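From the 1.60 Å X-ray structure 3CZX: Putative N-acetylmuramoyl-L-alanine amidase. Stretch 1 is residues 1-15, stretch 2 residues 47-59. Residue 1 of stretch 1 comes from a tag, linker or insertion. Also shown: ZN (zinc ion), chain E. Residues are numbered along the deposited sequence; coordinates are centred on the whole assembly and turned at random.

Stretch 1 (1-15) AMSKIICLTAGHSNT
Stretch 2 47-59: LTVKTDGTGKGNM

Two extended segments run side by side in the same direction, their strand axes 4.6 Å apart at closest approach and inclined by 29°. Phi lies between -105° and -126° and psi between 126° and 134° from Ile6 to Leu8 and through Val49 and Lys50. Ile6 pairs with Val49 and Cys7 with Lys50, each with CA atoms 4.8 Å apart. Ile6 N donates to Thr48 O (3.1 Å), Lys50 N to Ile6 O (2.8 Å), and Leu8 N to Lys50 O (3.0 Å). Before the strand, a type I turn from Ala1, a tag residue, to Lys4 is closed by Lys4 N to Ala1 O (3.1 Å); a water donates to Ala1 O and Lys4 O and accepts from Thr48 N.

Together the stretches bury 967 Å². Ile6 (chi1 m), Leu8 (m, t) and Val49 (t) share one face, where branched apolar chains suit burial: Leu8 CD1 lies 3.9 Å from Val49 CG1. Leu47, the most covered residue, sets CB 4.1 Å from Ile6 CD1. Cys7 and Lys50 take the other face. The Lys50 chain is long enough to bring CE within 3.7 Å of Ile5 CD1.

After Thr51, Asp52 (chi1 p) offers a carboxylate: Ala10 N donates to its OD2 (3.1 Å). Asn58 N then reaches Ala10 O (2.9 Å). Gly57 suits this crowded spot, since a CB would clash with Ala10 O. The His12 CA-to-CB bond (chi1 m) points away from the other stretch, and NE2 binds ZN at 2.2 Å.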

# COMPACT_ATOMS: atom_id res chain seq x y z
N ALA A 1 7.88 -26.26 0.00
CA ALA A 1 7.29 -24.91 0.31
C ALA A 1 5.88 -24.80 -0.22
O ALA A 1 5.06 -24.08 0.34
CB ALA A 1 8.15 -23.79 -0.27
N MSE A 2 5.58 -25.53 -1.29
CA MSE A 2 4.23 -25.50 -1.87
C MSE A 2 3.18 -26.23 -1.04
O MSE A 2 1.99 -26.04 -1.26
CB MSE A 2 4.26 -26.07 -3.29
CG MSE A 2 4.97 -25.15 -4.26
SE MSE A 2 4.13 -23.36 -4.36
CE MSE A 2 5.09 -22.69 -5.93
N SER A 3 3.62 -27.05 -0.10
CA SER A 3 2.72 -27.67 0.86
C SER A 3 2.53 -26.80 2.08
O SER A 3 1.63 -27.06 2.87
CB SER A 3 3.28 -29.02 1.31
OG SER A 3 4.44 -28.86 2.12
N LYS A 4 3.37 -25.78 2.25
CA LYS A 4 3.38 -24.92 3.43
C LYS A 4 2.22 -23.91 3.39
O LYS A 4 1.75 -23.60 2.35
CB LYS A 4 4.71 -24.24 3.58
CG LYS A 4 5.89 -25.19 3.75
CD LYS A 4 6.16 -25.64 5.11
CE LYS A 4 7.48 -26.44 5.21
NZ LYS A 4 8.45 -25.83 6.20
N ILE A 5 1.77 -23.50 4.55
CA ILE A 5 0.71 -22.50 4.69
C ILE A 5 1.24 -21.36 5.57
O ILE A 5 1.67 -21.58 6.71
CB ILE A 5 -0.53 -23.09 5.34
CG1 ILE A 5 -1.10 -24.21 4.45
CG2 ILE A 5 -1.55 -22.03 5.60
CD1 ILE A 5 -2.41 -24.81 5.00
N ILE A 6 1.20 -20.16 5.01
CA ILE A 6 1.60 -18.95 5.72
C ILE A 6 0.32 -18.22 6.09
O ILE A 6 -0.52 -17.99 5.21
CB ILE A 6 2.44 -18.05 4.82
CG1 ILE A 6 3.73 -18.77 4.37
CG2 ILE A 6 2.84 -16.74 5.52
CD1 ILE A 6 4.10 -18.51 2.97
N CYS A 7 0.16 -17.85 7.35
CA CYS A 7 -0.97 -17.06 7.82
C CYS A 7 -0.47 -15.65 8.10
O CYS A 7 0.52 -15.48 8.81
CB CYS A 7 -1.59 -17.67 9.09
SG CYS A 7 -2.80 -16.65 9.95
N LEU A 8 -1.11 -14.65 7.50
CA LEU A 8 -0.80 -13.27 7.77
C LEU A 8 -2.06 -12.51 8.17
O LEU A 8 -3.06 -12.55 7.41
CB LEU A 8 -0.22 -12.60 6.52
CG LEU A 8 1.06 -13.18 5.91
CD1 LEU A 8 1.44 -12.40 4.68
CD2 LEU A 8 2.27 -13.22 6.89
N THR A 9 -2.03 -11.82 9.31
CA THR A 9 -3.16 -10.97 9.69
C THR A 9 -2.70 -9.60 10.09
O THR A 9 -1.50 -9.36 10.20
CB THR A 9 -3.97 -11.65 10.80
OG1 THR A 9 -3.16 -11.82 11.95
CG2 THR A 9 -4.45 -13.05 10.29
N ALA A 10 -3.65 -8.68 10.25
CA ALA A 10 -3.37 -7.30 10.64
C ALA A 10 -4.01 -7.05 11.99
O ALA A 10 -5.15 -7.46 12.24
CB ALA A 10 -3.93 -6.27 9.59
N GLY A 11 -3.30 -6.35 12.86
CA GLY A 11 -3.89 -5.92 14.12
C GLY A 11 -4.86 -4.79 13.93
O GLY A 11 -4.73 -3.96 13.02
N HIS A 12 -5.83 -4.75 14.83
CA HIS A 12 -6.73 -3.60 14.98
C HIS A 12 -7.71 -3.41 13.82
O HIS A 12 -7.68 -4.15 12.83
CB HIS A 12 -5.92 -2.33 15.25
CG HIS A 12 -4.95 -2.47 16.38
ND1 HIS A 12 -5.34 -2.46 17.70
CD2 HIS A 12 -3.61 -2.64 16.39
CE1 HIS A 12 -4.28 -2.60 18.48
NE2 HIS A 12 -3.21 -2.71 17.70
N SER A 13 -8.59 -2.42 13.95
CA SER A 13 -9.72 -2.27 13.03
C SER A 13 -10.06 -0.81 12.75
O SER A 13 -9.44 0.09 13.32
CB SER A 13 -10.94 -2.98 13.63
OG SER A 13 -11.36 -2.32 14.81
N ASN A 14 -11.05 -0.56 11.88
CA ASN A 14 -11.40 0.82 11.46
C ASN A 14 -12.03 1.62 12.59
O ASN A 14 -11.89 2.88 12.63
CB ASN A 14 -12.35 0.81 10.25
CG ASN A 14 -12.46 2.17 9.59
OD1 ASN A 14 -11.45 2.86 9.38
ND2 ASN A 14 -13.69 2.58 9.25
N THR A 15 -12.71 0.91 13.49
CA THR A 15 -13.36 1.51 14.65
C THR A 15 -12.42 1.63 15.85
O THR A 15 -12.53 2.60 16.60
CB THR A 15 -14.63 0.70 15.11
OG1 THR A 15 -15.28 1.38 16.20
CG2 THR A 15 -14.29 -0.70 15.58
N LEU A 47 3.15 -18.96 -3.38
CA LEU A 47 2.94 -19.59 -2.09
C LEU A 47 1.49 -19.44 -1.61
O LEU A 47 0.76 -18.53 -2.03
CB LEU A 47 3.92 -19.00 -1.05
CG LEU A 47 5.37 -19.38 -1.33
CD1 LEU A 47 6.39 -18.59 -0.49
CD2 LEU A 47 5.61 -20.88 -1.15
N THR A 48 1.08 -20.38 -0.75
CA THR A 48 -0.23 -20.37 -0.12
C THR A 48 -0.17 -19.47 1.09
O THR A 48 0.56 -19.74 2.05
CB THR A 48 -0.61 -21.75 0.41
OG1 THR A 48 -0.68 -22.66 -0.68
CG2 THR A 48 -1.94 -21.72 1.08
N VAL A 49 -0.98 -18.43 1.03
CA VAL A 49 -1.17 -17.50 2.14
C VAL A 49 -2.63 -17.43 2.53
O VAL A 49 -3.50 -17.23 1.67
CB VAL A 49 -0.67 -16.10 1.80
CG1 VAL A 49 -0.72 -15.20 3.03
CG2 VAL A 49 0.75 -16.17 1.23
N LYS A 50 -2.90 -17.58 3.81
CA LYS A 50 -4.23 -17.34 4.35
C LYS A 50 -4.21 -16.07 5.17
O LYS A 50 -3.34 -15.88 5.98
CB LYS A 50 -4.70 -18.54 5.18
CG LYS A 50 -4.71 -19.84 4.38
CD LYS A 50 -5.51 -20.95 5.03
CE LYS A 50 -5.07 -22.33 4.46
NZ LYS A 50 -6.03 -23.39 4.88
N THR A 51 -5.21 -15.22 4.97
CA THR A 51 -5.28 -13.96 5.67
C THR A 51 -6.67 -13.73 6.27
O THR A 51 -7.62 -14.49 6.04
CB THR A 51 -4.96 -12.80 4.72
OG1 THR A 51 -6.05 -12.64 3.78
CG2 THR A 51 -3.68 -13.04 3.92
N ASP A 52 -6.75 -12.63 7.01
CA ASP A 52 -8.01 -12.01 7.43
C ASP A 52 -8.53 -10.99 6.40
O ASP A 52 -9.25 -10.05 6.76
CB ASP A 52 -7.82 -11.34 8.78
CG ASP A 52 -6.65 -10.29 8.78
OD1 ASP A 52 -5.79 -10.36 7.90
OD2 ASP A 52 -6.60 -9.46 9.72
N GLY A 53 -8.14 -11.15 5.15
CA GLY A 53 -8.60 -10.29 4.03
C GLY A 53 -7.68 -9.16 3.65
O GLY A 53 -6.51 -9.12 4.05
N THR A 54 -8.19 -8.23 2.86
CA THR A 54 -7.43 -7.06 2.39
C THR A 54 -7.86 -5.75 3.06
O THR A 54 -7.23 -4.71 2.84
CB THR A 54 -7.49 -6.93 0.86
OG1 THR A 54 -8.82 -6.63 0.42
CG2 THR A 54 -7.06 -8.22 0.22
N GLY A 55 -8.91 -5.83 3.88
CA GLY A 55 -9.42 -4.65 4.63
C GLY A 55 -8.69 -4.49 5.93
O GLY A 55 -7.52 -4.83 6.04
N LYS A 56 -9.35 -3.92 6.94
CA LYS A 56 -8.72 -3.76 8.25
C LYS A 56 -8.65 -5.13 8.97
O LYS A 56 -9.19 -6.12 8.50
CB LYS A 56 -9.46 -2.74 9.12
CG LYS A 56 -9.77 -1.42 8.43
CD LYS A 56 -8.55 -0.66 7.93
CE LYS A 56 -8.96 0.65 7.28
NZ LYS A 56 -7.84 1.32 6.63
N GLY A 57 -7.96 -5.19 10.09
CA GLY A 57 -7.74 -6.47 10.75
C GLY A 57 -8.59 -6.69 11.99
O GLY A 57 -9.80 -6.41 11.97
N ASN A 58 -7.94 -7.23 13.04
CA ASN A 58 -8.58 -7.62 14.30
C ASN A 58 -9.61 -8.76 14.18
O ASN A 58 -10.72 -8.68 14.72
CB ASN A 58 -9.23 -6.43 14.99
CG ASN A 58 -9.57 -6.71 16.44
OD1 ASN A 58 -8.74 -7.24 17.20
ND2 ASN A 58 -10.81 -6.38 16.83
N MSE A 59 -9.22 -9.82 13.47
CA MSE A 59 -10.04 -11.02 13.33
C MSE A 59 -10.24 -11.59 14.72
O MSE A 59 -9.29 -11.62 15.51
CB MSE A 59 -9.34 -12.06 12.43
CG MSE A 59 -9.92 -13.48 12.47
SE MSE A 59 -8.94 -14.75 11.32
CE MSE A 59 -9.82 -14.33 9.62
ZN ZN E . -1.15 -3.25 18.22
O HOH W 1 2.80 -22.63 0.03
O HOH W 2 -0.10 -25.19 0.49
O HOH W 3 -5.98 -3.29 10.58
O HOH W 4 -5.74 -6.25 17.08
O HOH W 5 -1.73 -3.95 20.33
O HOH W 6 0.84 -3.26 19.17